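Long-range contact in fructose transport system repressor FruR (Pseudomonas putida, PDB 3O74), which probably binds specific DNA sites as a LacI-family dual regulator of transcription and responds to fructose 1-phosphate as its preferred effector: residues S39-Q51 with V64-L78. Sequence-based numbering, arbitrary orientation.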
ATOM      1  N   SER B  39       5.910  -4.866  10.350  1.00 21.56           N
ATOM      2  CA  SER B  39       5.299  -3.574  10.632  1.00 24.45           C
ATOM      3  C   SER B  39       5.128  -3.342  12.130  1.00 26.01           C
ATOM      4  O   SER B  39       4.598  -4.194  12.846  1.00 23.81           O
ATOM      5  CB  SER B  39       3.950  -3.447   9.925  1.00 36.35           C
ATOM      6  OG  SER B  39       3.269  -2.287  10.366  1.00 44.16           O
ATOM      7  N   SER B  40       5.584  -2.178  12.589  1.00 22.63           N
ATOM      8  CA  SER B  40       5.483  -1.785  13.989  1.00 27.91           C
ATOM      9  C   SER B  40       4.127  -1.152  14.274  1.00 30.70           C
ATOM     10  O   SER B  40       3.726  -1.011  15.430  1.00 33.14           O
ATOM     11  CB  SER B  40       6.564  -0.758  14.312  1.00 25.90           C
ATOM     12  OG  SER B  40       6.280   0.465  13.655  1.00 22.57           O
ATOM     13  N   ASP B  41       3.435  -0.747  13.216  1.00 29.78           N
ATOM     14  CA  ASP B  41       2.192  -0.005  13.361  1.00 36.11           C
ATOM     15  C   ASP B  41       2.436   1.307  14.105  1.00 34.41           C
ATOM     16  O   ASP B  41       1.536   1.839  14.753  1.00 28.36           O
ATOM     17  CB  ASP B  41       1.146  -0.844  14.092  1.00 41.86           C
ATOM     18  CG  ASP B  41      -0.166  -0.909  13.345  1.00 54.40           C
ATOM     19  OD1 ASP B  41      -0.987   0.015  13.513  1.00 60.06           O
ATOM     20  OD2 ASP B  41      -0.371  -1.878  12.583  1.00 60.73           O
ATOM     21  N   ASP B  42       3.660   1.819  14.011  1.00 28.39           N
ATOM     22  CA  ASP B  42       4.040   3.059  14.685  1.00 26.22           C
ATOM     23  C   ASP B  42       3.885   2.984  16.207  1.00 37.88           C
ATOM     24  O   ASP B  42       3.804   4.010  16.881  1.00 40.87           O
ATOM     25  CB  ASP B  42       3.260   4.254  14.118  1.00 30.76           C
ATOM     26  CG  ASP B  42       4.174   5.326  13.535  1.00 37.26           C
ATOM     27  OD1 ASP B  42       5.375   5.327  13.869  1.00 36.72           O
ATOM     28  OD2 ASP B  42       3.697   6.166  12.744  1.00 34.76           O
ATOM     29  N   GLN B  43       3.846   1.767  16.743  1.00 33.88           N
ATOM     30  CA  GLN B  43       3.789   1.565  18.188  1.00 34.45           C
ATOM     31  C   GLN B  43       5.152   1.128  18.719  1.00 38.34           C
ATOM     32  O   GLN B  43       5.687   0.102  18.291  1.00 38.21           O
ATOM     33  CB  GLN B  43       2.735   0.513  18.541  1.00 41.59           C
ATOM     34  CG  GLN B  43       1.363   0.772  17.936  1.00 51.39           C
ATOM     35  CD  GLN B  43       0.630   1.913  18.612  1.00 63.28           C
ATOM     36  OE1 GLN B  43       0.194   1.794  19.757  1.00 67.18           O
ATOM     37  NE2 GLN B  43       0.487   3.028  17.903  1.00 66.46           N
ATOM     38  N   PRO B  44       5.715   1.904  19.656  1.00 36.58           N
ATOM     39  CA  PRO B  44       7.052   1.659  20.202  1.00 38.27           C
ATOM     40  C   PRO B  44       7.251   0.259  20.774  1.00 38.70           C
ATOM     41  O   PRO B  44       8.349  -0.281  20.643  1.00 37.70           O
ATOM     42  CB  PRO B  44       7.169   2.707  21.307  1.00 40.98           C
ATOM     43  CG  PRO B  44       6.314   3.827  20.833  1.00 39.59           C
ATOM     44  CD  PRO B  44       5.141   3.163  20.160  1.00 41.37           C
ATOM     45  N   ASP B  45       6.229  -0.318  21.399  1.00 38.18           N
ATOM     46  CA  ASP B  45       6.383  -1.648  21.984  1.00 42.07           C
ATOM     47  C   ASP B  45       6.404  -2.740  20.920  1.00 35.27           C
ATOM     48  O   ASP B  45       7.089  -3.750  21.073  1.00 34.61           O
ATOM     49  CB  ASP B  45       5.291  -1.946  23.008  1.00 50.53           C
ATOM     50  CG  ASP B  45       5.510  -3.275  23.711  1.00 61.75           C
ATOM     51  OD1 ASP B  45       4.667  -4.185  23.557  1.00 64.64           O
ATOM     52  OD2 ASP B  45       6.539  -3.415  24.406  1.00 64.57           O
ATOM     53  N   SER B  46       5.641  -2.540  19.852  1.00 30.36           N
ATOM     54  CA  SER B  46       5.656  -3.469  18.732  1.00 36.21           C
ATOM     55  C   SER B  46       7.019  -3.437  18.048  1.00 36.97           C
ATOM     56  O   SER B  46       7.554  -4.471  17.655  1.00 34.64           O
ATOM     57  CB  SER B  46       4.555  -3.130  17.731  1.00 38.83           C
ATOM     58  OG  SER B  46       3.273  -3.272  18.315  1.00 44.14           O
ATOM     59  N   GLU B  47       7.585  -2.243  17.911  1.00 28.25           N
ATOM     60  CA  GLU B  47       8.880  -2.121  17.258  1.00 25.56           C
ATOM     61  C   GLU B  47       9.963  -2.831  18.056  1.00 26.42           C
ATOM     62  O   GLU B  47      10.827  -3.493  17.487  1.00 30.41           O
ATOM     63  CB  GLU B  47       9.267  -0.662  17.040  1.00 29.85           C
ATOM     64  CG  GLU B  47      10.648  -0.507  16.423  1.00 25.35           C
ATOM     65  CD  GLU B  47      10.913   0.902  15.940  1.00 30.50           C
ATOM     66  OE1 GLU B  47       9.939   1.660  15.764  1.00 32.49           O
ATOM     67  OE2 GLU B  47      12.094   1.250  15.732  1.00 21.22           O
ATOM     68  N   ARG B  48       9.915  -2.693  19.376  1.00 27.97           N
ATOM     69  CA  ARG B  48      10.892  -3.355  20.227  1.00 32.78           C
ATOM     70  C   ARG B  48      10.767  -4.873  20.122  1.00 33.30           C
ATOM     71  O   ARG B  48      11.768  -5.589  20.157  1.00 35.46           O
ATOM     72  CB  ARG B  48      10.771  -2.880  21.676  1.00 41.52           C
ATOM     73  CG  ARG B  48      11.120  -1.406  21.852  1.00 46.40           C
ATOM     74  CD  ARG B  48      11.309  -1.034  23.313  1.00 52.25           C
ATOM     75  NE  ARG B  48      11.450   0.410  23.489  1.00 56.16           N
ATOM     76  CZ  ARG B  48      10.446   1.222  23.807  1.00 58.17           C
ATOM     77  NH1 ARG B  48       9.228   0.729  23.991  1.00 55.95           N
ATOM     78  NH2 ARG B  48      10.659   2.524  23.948  1.00 58.77           N
ATOM     79  N   GLN B  49       9.538  -5.359  19.976  1.00 32.89           N
ATOM     80  CA  GLN B  49       9.311  -6.779  19.726  1.00 39.06           C
ATOM     81  C   GLN B  49       9.951  -7.220  18.407  1.00 34.94           C
ATOM     82  O   GLN B  49      10.500  -8.315  18.310  1.00 34.08           O
ATOM     83  CB  GLN B  49       7.813  -7.100  19.705  1.00 43.29           C
ATOM     84  CG  GLN B  49       7.113  -6.941  21.043  1.00 53.34           C
ATOM     85  CD  GLN B  49       5.792  -7.690  21.104  1.00 64.00           C
ATOM     86  OE1 GLN B  49       4.946  -7.566  20.215  1.00 62.14           O
ATOM     87  NE2 GLN B  49       5.610  -8.475  22.161  1.00 70.81           N
ATOM     88  N   LEU B  50       9.866  -6.369  17.389  1.00 29.95           N
ATOM     89  CA  LEU B  50      10.433  -6.696  16.085  1.00 30.65           C
ATOM     90  C   LEU B  50      11.957  -6.654  16.113  1.00 32.76           C
ATOM     91  O   LEU B  50      12.621  -7.414  15.408  1.00 30.18           O
ATOM     92  CB  LEU B  50       9.885  -5.762  15.002  1.00 24.76           C
ATOM     93  CG  LEU B  50       8.388  -5.926  14.724  1.00 22.22           C
ATOM     94  CD1 LEU B  50       7.933  -4.968  13.639  1.00 22.73           C
ATOM     95  CD2 LEU B  50       8.088  -7.356  14.330  1.00 20.33           C
ATOM     96  N   GLN B  51      12.508  -5.763  16.932  1.00 33.77           N
ATOM     97  CA  GLN B  51      13.950  -5.705  17.131  1.00 34.59           C
ATOM     98  C   GLN B  51      14.485  -7.067  17.553  1.00 40.39           C
ATOM     99  O   GLN B  51      15.417  -7.593  16.946  1.00 41.84           O
ATOM    100  CB  GLN B  51      14.308  -4.681  18.207  1.00 39.54           C
ATOM    101  CG  GLN B  51      14.111  -3.239  17.799  1.00 42.00           C
ATOM    102  CD  GLN B  51      14.581  -2.282  18.873  1.00 44.41           C
ATOM    103  OE1 GLN B  51      14.873  -1.119  18.601  1.00 47.76           O
ATOM    104  NE2 GLN B  51      14.667  -2.774  20.103  1.00 43.25           N
ATOM    105  N   VAL B  64      15.212   0.406   8.914  1.00 18.26           N
ATOM    106  CA  VAL B  64      14.170   0.771   9.863  1.00 21.44           C
ATOM    107  C   VAL B  64      13.678   2.211   9.729  1.00 21.73           C
ATOM    108  O   VAL B  64      14.467   3.144   9.610  1.00 16.07           O
ATOM    109  CB  VAL B  64      14.618   0.490  11.330  1.00 30.56           C
ATOM    110  CG1 VAL B  64      15.885   1.264  11.675  1.00 27.04           C
ATOM    111  CG2 VAL B  64      13.504   0.816  12.313  1.00 32.39           C
ATOM    112  N   ALA B  65      12.357   2.361   9.730  1.00 16.33           N
ATOM    113  CA  ALA B  65      11.716   3.654   9.906  1.00 21.15           C
ATOM    114  C   ALA B  65      11.120   3.620  11.305  1.00 26.17           C
ATOM    115  O   ALA B  65      10.027   3.093  11.514  1.00 24.79           O
ATOM    116  CB  ALA B  65      10.639   3.856   8.869  1.00 19.14           C
ATOM    117  N   SER B  66      11.862   4.168  12.260  1.00 21.06           N
ATOM    118  CA  SER B  66      11.578   3.970  13.674  1.00 23.56           C
ATOM    119  C   SER B  66      10.487   4.892  14.213  1.00 30.20           C
ATOM    120  O   SER B  66      10.257   5.979  13.684  1.00 26.59           O
ATOM    121  CB  SER B  66      12.863   4.157  14.483  1.00 26.55           C
ATOM    122  OG  SER B  66      12.659   3.869  15.855  1.00 29.95           O
ATOM    123  N   CYS B  67       9.823   4.451  15.276  1.00 30.41           N
ATOM    124  CA  CYS B  67       8.867   5.299  15.977  1.00 33.12           C
ATOM    125  C   CYS B  67       9.310   5.520  17.420  1.00 38.69           C
ATOM    126  O   CYS B  67       8.569   6.080  18.223  1.00 43.60           O
ATOM    127  CB  CYS B  67       7.458   4.696  15.933  1.00 28.18           C
ATOM    128  SG  CYS B  67       7.249   3.172  16.878  1.00 36.68           S
ATOM    129  N   LEU B  68      10.524   5.079  17.740  1.00 39.16           N
ATOM    130  CA  LEU B  68      11.054   5.173  19.101  1.00 42.93           C
ATOM    131  C   LEU B  68      11.545   6.581  19.449  1.00 47.22           C
ATOM    132  O   LEU B  68      11.848   7.374  18.558  1.00 49.10           O
ATOM    133  CB  LEU B  68      12.182   4.153  19.313  1.00 39.68           C
ATOM    134  CG  LEU B  68      11.863   2.669  19.096  1.00 37.15           C
ATOM    135  CD1 LEU B  68      13.085   1.810  19.390  1.00 30.94           C
ATOM    136  CD2 LEU B  68      10.689   2.234  19.957  1.00 38.22           C
ATOM    137  N   PRO B  69      11.608   6.899  20.752  1.00 54.65           N
ATOM    138  CA  PRO B  69      12.181   8.169  21.216  1.00 62.12           C
ATOM    139  C   PRO B  69      13.690   8.189  21.006  1.00 66.85           C
ATOM    140  O   PRO B  69      14.319   7.134  21.077  1.00 64.82           O
ATOM    141  CB  PRO B  69      11.872   8.169  22.718  1.00 62.08           C
ATOM    142  CG  PRO B  69      10.805   7.143  22.907  1.00 60.20           C
ATOM    143  CD  PRO B  69      11.042   6.112  21.857  1.00 57.87           C
ATOM    144  N   PRO B  70      14.268   9.375  20.760  1.00 73.24           N
ATOM    145  CA  PRO B  70      15.712   9.488  20.522  1.00 74.31           C
ATOM    146  C   PRO B  70      16.502   9.099  21.766  1.00 72.99           C
ATOM    147  O   PRO B  70      17.669   8.720  21.670  1.00 74.69           O
ATOM    148  CB  PRO B  70      15.899  10.976  20.222  1.00 74.15           C
ATOM    149  CG  PRO B  70      14.763  11.643  20.922  1.00 74.56           C
ATOM    150  CD  PRO B  70      13.609  10.691  20.807  1.00 73.37           C
ATOM    151  N   GLU B  71      15.856   9.196  22.922  1.00 68.93           N
ATOM    152  CA  GLU B  71      16.470   8.823  24.188  1.00 70.77           C
ATOM    153  C   GLU B  71      16.688   7.313  24.248  1.00 68.05           C
ATOM    154  O   GLU B  71      17.566   6.826  24.961  1.00 69.43           O
ATOM    155  CB  GLU B  71      15.578   9.262  25.348  1.00 77.91           C
ATOM    156  CG  GLU B  71      14.686  10.452  25.028  1.00 80.10           C
ATOM    157  CD  GLU B  71      13.214  10.138  25.217  1.00 81.78           C
ATOM    158  OE1 GLU B  71      12.900   9.164  25.933  1.00 82.43           O
ATOM    159  OE2 GLU B  71      12.370  10.866  24.651  1.00 81.61           O
ATOM    160  N   ASP B  72      15.869   6.579  23.502  1.00 61.79           N
ATOM    161  CA  ASP B  72      15.981   5.129  23.419  1.00 55.06           C
ATOM    162  C   ASP B  72      17.295   4.771  22.732  1.00 50.53           C
ATOM    163  O   ASP B  72      17.641   5.350  21.705  1.00 47.45           O
ATOM    164  CB  ASP B  72      14.789   4.563  22.640  1.00 54.67           C
ATOM    165  CG  ASP B  72      14.701   3.051  22.712  1.00 54.29           C
ATOM    166  OD1 ASP B  72      13.634   2.537  23.105  1.00 56.25           O
ATOM    167  OD2 ASP B  72      15.694   2.376  22.372  1.00 50.55           O
ATOM    168  N   ASP B  73      18.033   3.825  23.299  1.00 52.24           N
ATOM    169  CA  ASP B  73      19.331   3.452  22.748  1.00 53.79           C
ATOM    170  C   ASP B  73      19.372   1.980  22.363  1.00 47.93           C
ATOM    171  O   ASP B  73      20.438   1.361  22.351  1.00 48.21           O
ATOM    172  CB  ASP B  73      20.455   3.783  23.736  1.00 64.44           C
ATOM    173  CG  ASP B  73      20.243   3.151  25.101  1.00 72.95           C
ATOM    174  OD1 ASP B  73      19.344   2.296  25.241  1.00 75.27           O
ATOM    175  OD2 ASP B  73      20.982   3.513  26.041  1.00 77.59           O
ATOM    176  N   SER B  74      18.204   1.427  22.051  1.00 44.80           N
ATOM    177  CA  SER B  74      18.102   0.028  21.653  1.00 42.36           C
ATOM    178  C   SER B  74      18.895  -0.272  20.380  1.00 36.52           C
ATOM    179  O   SER B  74      19.577  -1.294  20.304  1.00 38.14           O
ATOM    180  CB  SER B  74      16.634  -0.392  21.492  1.00 45.44           C
ATOM    181  OG  SER B  74      15.917   0.523  20.681  1.00 42.02           O
ATOM    182  N   TYR B  75      18.828   0.613  19.388  1.00 30.72           N
ATOM    183  CA  TYR B  75      19.561   0.368  18.147  1.00 26.85           C
ATOM    184  C   TYR B  75      21.069   0.486  18.322  1.00 27.09           C
ATOM    185  O   TYR B  75      21.831  -0.149  17.600  1.00 27.31           O
ATOM    186  CB  TYR B  75      19.048   1.234  16.995  1.00 26.12           C
ATOM    187  CG  TYR B  75      17.697   0.772  16.505  1.00 28.18           C
ATOM    188  CD1 TYR B  75      17.547  -0.465  15.889  1.00 27.07           C
ATOM    189  CD2 TYR B  75      16.571   1.560  16.678  1.00 27.36           C
ATOM    190  CE1 TYR B  75      16.306  -0.898  15.453  1.00 26.84           C
ATOM    191  CE2 TYR B  75      15.338   1.141  16.247  1.00 29.32           C
ATOM    192  CZ  TYR B  75      15.204  -0.087  15.635  1.00 27.73           C
ATOM    193  OH  TYR B  75      13.960  -0.494  15.210  1.00 29.20           O
ATOM    194  N   ARG B  76      21.495   1.286  19.293  1.00 28.75           N
ATOM    195  CA  ARG B  76      22.913   1.357  19.634  1.00 35.72           C
ATOM    196  C   ARG B  76      23.400   0.006  20.161  1.00 36.78           C
ATOM    197  O   ARG B  76      24.507  -0.430  19.847  1.00 34.01           O
ATOM    198  CB  ARG B  76      23.163   2.456  20.668  1.00 36.25           C
ATOM    199  CG  ARG B  76      23.001   3.868  20.124  1.00 37.15           C
ATOM    200  CD  ARG B  76      24.177   4.257  19.243  1.00 41.17           C
ATOM    201  NE  ARG B  76      25.450   4.062  19.931  1.00 43.44           N
ATOM    202  CZ  ARG B  76      25.976   4.924  20.797  1.00 47.36           C
ATOM    203  NH1 ARG B  76      25.337   6.049  21.089  1.00 45.54           N
ATOM    204  NH2 ARG B  76      27.139   4.660  21.377  1.00 46.59           N
ATOM    205  N   GLU B  77      22.565  -0.657  20.956  1.00 44.63           N
ATOM    206  CA  GLU B  77      22.908  -1.979  21.478  1.00 49.56           C
ATOM    207  C   GLU B  77      23.110  -2.978  20.345  1.00 41.04           C
ATOM    208  O   GLU B  77      24.091  -3.722  20.334  1.00 39.84           O
ATOM    209  CB  GLU B  77      21.829  -2.492  22.437  1.00 60.01           C
ATOM    210  CG  GLU B  77      21.814  -1.820  23.801  1.00 70.63           C
ATOM    211  CD  GLU B  77      20.707  -2.353  24.696  1.00 78.57           C
ATOM    212  OE1 GLU B  77      20.263  -3.502  24.481  1.00 79.00           O
ATOM    213  OE2 GLU B  77      20.280  -1.621  25.614  1.00 81.22           O
ATOM    214  N   LEU B  78      22.178  -2.988  19.397  1.00 33.04           N
ATOM    215  CA  LEU B  78      22.238  -3.910  18.268  1.00 35.49           C
ATOM    216  C   LEU B  78      23.474  -3.644  17.417  1.00 39.26           C
ATOM    217  O   LEU B  78      24.168  -4.571  17.002  1.00 40.77           O
ATOM    218  CB  LEU B  78      20.974  -3.788  17.413  1.00 37.52           C
ATOM    219  CG  LEU B  78      19.645  -4.119  18.094  1.00 33.28           C
ATOM    220  CD1 LEU B  78      18.483  -3.912  17.137  1.00 35.72           C
ATOM    221  CD2 LEU B  78      19.656  -5.548  18.610  1.00 38.99           C
TER
HETATM  222  O   HOH W   1       8.533   1.547  13.241  1.00 26.25           O
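The Tyr-75 ring sits between Gln-51 and Val-64: the amide oxygen OE1 of Gln-51 stands 3.1 Å above one face, displaced toward the rim with its amide plane steeply tilted to the ring, while Val-64 CG1 lies over the opposite face, also toward the rim. At the ring's edge, Tyr-75 OH donates to Glu-47 OE2 over 2.6 Å. The other flat group, the Arg-48 guanidinium, has Leu-68 CD2 over one face and Asp-72 OD1 at its edge. Arg-48 NE and NH2 both reach Asp-72 OD1 at 3.1 Å, a side-on salt bridge with the carboxylate turned only 12° from the guanidinium plane.

Glu-47 is the hub. With CG anti to the backbone N (chi1 177°) and the chain extended, its carboxylate crosses to the turn after strand 61-64. There Glu-47 OE1 accepts from Cys-67 N at 2.8 Å on its syn lone pair, and Glu-47 OE2 from Ser-66 OG at 2.7 Å. Ser-66 OG comes from the syn side and Tyr-75 OH from the anti side, each about 20° out of the carboxylate plane. A water donates to Glu-47 OE1 and Ala-65 O and accepts from Ser-40 OG. Ser-66 OG in turn accepts from Leu-68 N, an ST turn, and Asp-72 OD2 forms an Asx turn with Ser-74 N. Ser-74 OG lies within bonding reach of both Gln-51 OE1 and Asp-72 OD2. Pro-44 packs on Cys-67 SG and Leu-68 CD2. Nearby, Asp-42 OD1 is salt-bridged to Arg-90, which also binds Ser-66 O.

The contact joins helix 44-56 to the loop after strand 61-64 and the first turn of helix 74-80, in the N-terminal Rossmann-like subdomain of a periplasmic-binding-protein fold. Donors on both oxygens probably favour the Glu-47 anion, and these bonds should hold the Tyr-75 hydroxyl and help set the Ser-66 to Leu-68 backbone.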